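Local coordinates for protein Dok-7 (Mus musculus, PDB 3ML4) that binds and dimerises the receptor tyrosine kinase MuSK as a cytoplasmic adaptor, inducing its autophosphorylation and so driving formation of the neuromuscular synapse, at residues Leu61-Ile66 / Ile84-Gln89; Gly68-Leu73 / Thr134-Asn139. All blocks are in the same frame, centred on the assembly; numbering follows the deposited sequence.

Contact 1. Residues Leu61-Ile66 / Ile84-Gln89; sequences LTLEDI and IICLSQ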
# COMPACT_ATOMS: atom_id res chain seq x y z
N LEU B 61 14.50 9.88 6.53
CA LEU B 61 13.62 9.27 7.53
C LEU B 61 12.39 8.67 6.87
O LEU B 61 11.87 9.22 5.90
CB LEU B 61 13.22 10.29 8.60
CG LEU B 61 12.58 9.78 9.90
CD1 LEU B 61 13.56 8.93 10.73
CD2 LEU B 61 12.05 10.95 10.72
N THR B 62 11.95 7.53 7.38
CA THR B 62 10.75 6.87 6.88
C THR B 62 9.70 6.80 7.98
O THR B 62 9.92 6.18 9.02
CB THR B 62 11.04 5.46 6.33
OG1 THR B 62 12.22 5.48 5.54
CG2 THR B 62 9.87 4.96 5.47
N LEU B 63 8.57 7.46 7.74
CA LEU B 63 7.41 7.42 8.63
C LEU B 63 6.53 6.26 8.22
O LEU B 63 5.89 6.29 7.17
CB LEU B 63 6.63 8.74 8.54
CG LEU B 63 7.46 10.01 8.75
CD1 LEU B 63 6.72 11.22 8.25
CD2 LEU B 63 7.86 10.16 10.21
N GLU B 64 6.49 5.22 9.05
CA GLU B 64 5.85 3.96 8.65
C GLU B 64 4.58 3.62 9.44
O GLU B 64 4.06 2.50 9.34
CB GLU B 64 6.87 2.81 8.65
CG GLU B 64 7.89 2.84 9.79
CD GLU B 64 9.29 2.37 9.37
OE1 GLU B 64 9.41 1.27 8.79
OE2 GLU B 64 10.26 3.12 9.62
N ASP B 65 4.07 4.59 10.19
CA ASP B 65 2.90 4.40 11.04
C ASP B 65 1.99 5.62 11.06
O ASP B 65 1.46 6.01 12.10
CB ASP B 65 3.35 4.03 12.47
CG ASP B 65 4.37 5.01 13.05
OD1 ASP B 65 5.13 5.64 12.28
OD2 ASP B 65 4.41 5.14 14.30
N ILE B 66 1.80 6.22 9.88
CA ILE B 66 0.97 7.41 9.70
C ILE B 66 -0.51 7.12 9.96
O ILE B 66 -1.07 6.16 9.41
CB ILE B 66 1.16 8.00 8.28
CG1 ILE B 66 2.64 8.32 8.03
CG2 ILE B 66 0.28 9.24 8.08
CD1 ILE B 66 2.98 8.71 6.61
N ILE B 84 1.96 15.58 10.47
CA ILE B 84 1.89 14.18 10.06
C ILE B 84 1.78 13.38 11.35
O ILE B 84 2.73 13.28 12.12
CB ILE B 84 3.12 13.75 9.22
CG1 ILE B 84 3.03 14.39 7.83
CG2 ILE B 84 3.19 12.23 9.07
CD1 ILE B 84 4.37 14.53 7.13
N ILE B 85 0.58 12.87 11.60
CA ILE B 85 0.28 12.14 12.82
C ILE B 85 0.62 10.66 12.66
O ILE B 85 0.19 10.02 11.70
CB ILE B 85 -1.19 12.30 13.24
CG1 ILE B 85 -1.57 13.78 13.30
CG2 ILE B 85 -1.45 11.61 14.60
CD1 ILE B 85 -3.04 14.05 13.12
N CYS B 86 1.40 10.14 13.60
CA CYS B 86 1.81 8.75 13.58
C CYS B 86 1.46 8.09 14.91
O CYS B 86 1.27 8.78 15.91
CB CYS B 86 3.31 8.65 13.31
SG CYS B 86 3.83 9.49 11.81
N LEU B 87 1.39 6.76 14.91
CA LEU B 87 1.15 6.01 16.14
C LEU B 87 2.18 6.36 17.21
O LEU B 87 1.83 6.55 18.38
CB LEU B 87 1.11 4.50 15.88
CG LEU B 87 -0.07 4.01 15.05
CD1 LEU B 87 0.16 2.58 14.56
CD2 LEU B 87 -1.38 4.13 15.82
N SER B 88 3.44 6.49 16.79
CA SER B 88 4.54 6.85 17.69
C SER B 88 4.59 8.35 17.97
O SER B 88 4.37 8.79 19.10
CB SER B 88 5.88 6.37 17.14
OG SER B 88 6.03 6.67 15.75
N GLN B 89 4.86 9.14 16.92
CA GLN B 89 5.12 10.57 17.07
C GLN B 89 4.39 11.41 16.04
O GLN B 89 3.92 10.89 15.03
CB GLN B 89 6.63 10.85 16.97
CG GLN B 89 7.20 10.90 15.53
CD GLN B 89 7.67 9.54 15.01
OE1 GLN B 89 7.64 9.29 13.80
NE2 GLN B 89 8.14 8.69 15.91

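Contact 2. Residues Gly68-Leu73 / Thr134-Asn139; sequences GLEPAL and TLHLCN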
# COMPACT_ATOMS: atom_id res chain seq x y z
N GLY B 68 -2.86 10.02 10.11
CA GLY B 68 -3.62 11.12 9.55
C GLY B 68 -2.85 12.40 9.38
O GLY B 68 -1.72 12.53 9.85
N LEU B 69 -3.47 13.35 8.69
CA LEU B 69 -2.92 14.69 8.50
C LEU B 69 -3.86 15.75 9.05
O LEU B 69 -5.08 15.58 9.04
CB LEU B 69 -2.65 14.94 7.03
CG LEU B 69 -1.27 14.52 6.54
CD1 LEU B 69 -1.27 13.08 6.05
CD2 LEU B 69 -0.82 15.44 5.44
N GLU B 70 -3.28 16.85 9.51
CA GLU B 70 -4.04 17.94 10.13
C GLU B 70 -3.22 19.23 10.01
O GLU B 70 -2.18 19.36 10.65
CB GLU B 70 -4.36 17.57 11.59
CG GLU B 70 -4.70 18.72 12.53
CD GLU B 70 -6.17 18.99 12.66
OE1 GLU B 70 -6.88 18.14 13.22
OE2 GLU B 70 -6.62 20.07 12.22
N PRO B 71 -3.67 20.17 9.15
CA PRO B 71 -3.04 21.48 8.94
C PRO B 71 -3.56 22.60 9.83
O PRO B 71 -4.63 22.47 10.42
CB PRO B 71 -3.41 21.79 7.49
CG PRO B 71 -4.76 21.15 7.31
CD PRO B 71 -4.84 19.98 8.27
N ALA B 72 -2.79 23.68 9.93
CA ALA B 72 -3.16 24.93 10.61
C ALA B 72 -3.40 24.80 12.12
O ALA B 72 -4.38 25.32 12.66
CB ALA B 72 -4.35 25.63 9.91
N LEU B 73 -2.49 24.09 12.78
CA LEU B 73 -2.43 24.05 14.23
C LEU B 73 -1.29 24.97 14.66
O LEU B 73 -0.20 24.88 14.11
CB LEU B 73 -2.13 22.64 14.74
CG LEU B 73 -3.13 21.49 14.57
CD1 LEU B 73 -2.45 20.17 14.90
CD2 LEU B 73 -4.40 21.66 15.39
N THR B 134 -9.96 15.27 16.97
CA THR B 134 -10.14 15.08 15.54
C THR B 134 -10.10 13.59 15.19
O THR B 134 -9.16 12.90 15.56
CB THR B 134 -9.14 15.92 14.71
OG1 THR B 134 -9.14 15.48 13.35
CG2 THR B 134 -7.74 15.80 15.26
N LEU B 135 -11.13 13.11 14.51
CA LEU B 135 -11.19 11.71 14.10
C LEU B 135 -10.51 11.53 12.75
O LEU B 135 -10.86 12.22 11.79
CB LEU B 135 -12.63 11.20 14.03
CG LEU B 135 -12.80 9.71 13.70
CD1 LEU B 135 -12.50 8.82 14.91
CD2 LEU B 135 -14.20 9.43 13.17
N HIS B 136 -9.55 10.61 12.68
CA HIS B 136 -8.85 10.33 11.42
C HIS B 136 -9.11 8.93 10.90
O HIS B 136 -8.97 7.94 11.62
CB HIS B 136 -7.34 10.52 11.59
CG HIS B 136 -6.94 11.92 11.92
ND1 HIS B 136 -6.53 12.83 10.97
CD2 HIS B 136 -6.88 12.57 13.11
CE1 HIS B 136 -6.24 13.98 11.55
NE2 HIS B 136 -6.44 13.85 12.85
N LEU B 137 -9.49 8.85 9.63
CA LEU B 137 -9.52 7.57 8.94
C LEU B 137 -8.31 7.50 8.03
O LEU B 137 -8.14 8.34 7.15
CB LEU B 137 -10.82 7.39 8.16
CG LEU B 137 -11.02 6.05 7.45
CD1 LEU B 137 -12.42 5.51 7.66
CD2 LEU B 137 -10.73 6.19 5.96
N CYS B 138 -7.43 6.53 8.29
CA CYS B 138 -6.26 6.30 7.45
C CYS B 138 -6.29 4.90 6.85
O CYS B 138 -5.74 3.96 7.43
CB CYS B 138 -4.97 6.52 8.24
SG CYS B 138 -3.50 6.65 7.20
N ASN B 139 -6.93 4.78 5.69
CA ASN B 139 -7.14 3.51 5.00
C ASN B 139 -7.81 2.44 5.87
O ASN B 139 -9.03 2.42 6.02
CB ASN B 139 -5.85 3.00 4.35
CG ASN B 139 -5.23 4.00 3.39
OD1 ASN B 139 -5.82 4.35 2.37
ND2 ASN B 139 -4.03 4.46 3.71
O HOH W 1 -6.46 12.85 8.29

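Contact 1. Residues Leu61-Ile66 / Ile84-Gln89
Asp65 OD2 ties the break in strand 59-71 to the turn that follows strand 81-86. The CG of Asp65 sits in the crowded position between the backbone N and the carbonyl carbon (chi1 52°), which carries OD2 over to the turn formed by Leu87 and Ser88. There OD2 accepts twice from one residue: Ser88 OG lies 2.7 Å from Asp65 OD2 on the syn lone pair, while Ser88 N reaches OD2 at 3.0 Å from above the carboxylate plane. The backbone adds a third bond, Leu87 N to Asp65 O at 2.9 Å, in the plane of the carbonyl. An alanine at Asp65 would remove both carboxylate bonds and would probably leave the turn at Ser88 less firmly fixed.

Behind this polar clasp the contact is closely packed. Ile66 and Cys86 form an antiparallel non-hydrogen-bonded pair with CA atoms 4.2 Å apart, their side chains on the same face of the sheet. CG2 of Ile84 is the shared apolar point: CD1 of Leu63 meets it at 3.8 Å, the two side chains crossing at about a right angle, and Ile66 CG1 comes in obliquely at 4.1 Å. The exposed side, Leu87 to Gln89, is held by the bonds to Asp65 more than by packing; Gln89, bent at chi2, brings little more than OE1 near Leu63 CD2. The whole joins strand 59-71, where it bends, to the end of strand 81-86, an antiparallel beta hairpin within the PH domain's sheet.

Contact 2. Residues Gly68-Leu73 / Thr134-Asn139
A buried water oxygen is the best-held polar atom here, gripped by two hydrogen bonds: it accepts from Leu69 N at 3.1 Å and bonds His136 ND1 at 2.7 Å, lying at the ring edge, in plane. A single molecule thus bridges two strands of different sheets. This is an interface between domains: strand 59-71 belongs to the PH domain and strand 133-138 to the PTB domain. The axes of the short strand segments 68-71 and 134-138 come within 7.2 Å, their directions 135° apart, facing each other across the boundary without pairing as a sheet. All the touching residues are buried.

The imidazole, with CG anti to the carbonyl carbon (chi1 -63°), points its CE1 edge at the PH strand. Gly68 lies obliquely to the ring, its CA 3.7 Å from His136 ND1; a side chain there would run into the ring. Arg117, from the PTB strand 115-122, packs against the histidine and also makes a weak hydrogen bond to Leu69 O. Glu70, bent at chi2, meets Thr134 tip to tip, and its OE1 is 4.3 Å from His136 NE2. At the ring's edge, Leu69 O lies in its plane, 3.2 Å from His136 CE1.

How the contacts relate
Strand 59-71 serves both contacts, and their centres stand about 12 Å apart: contact 1 secures it within the PH sheet, whereas contact 2 turns its continuation against the PTB domain. Ile85 couples the two most directly. Its N probably donates a hydrogen bond to Gly68 O (2.9 Å), continuing the hairpin pairing into the segment that meets the histidine, while its CD1 packs 3.4 Å from His136 NE2. Ile66 O also packs against Cys138 SG at 3.3 Å. Thus the same hairpin that closes on itself in contact 1 also lines the domain boundary, a worked case of intradomain pairing and interdomain packing sharing one strand.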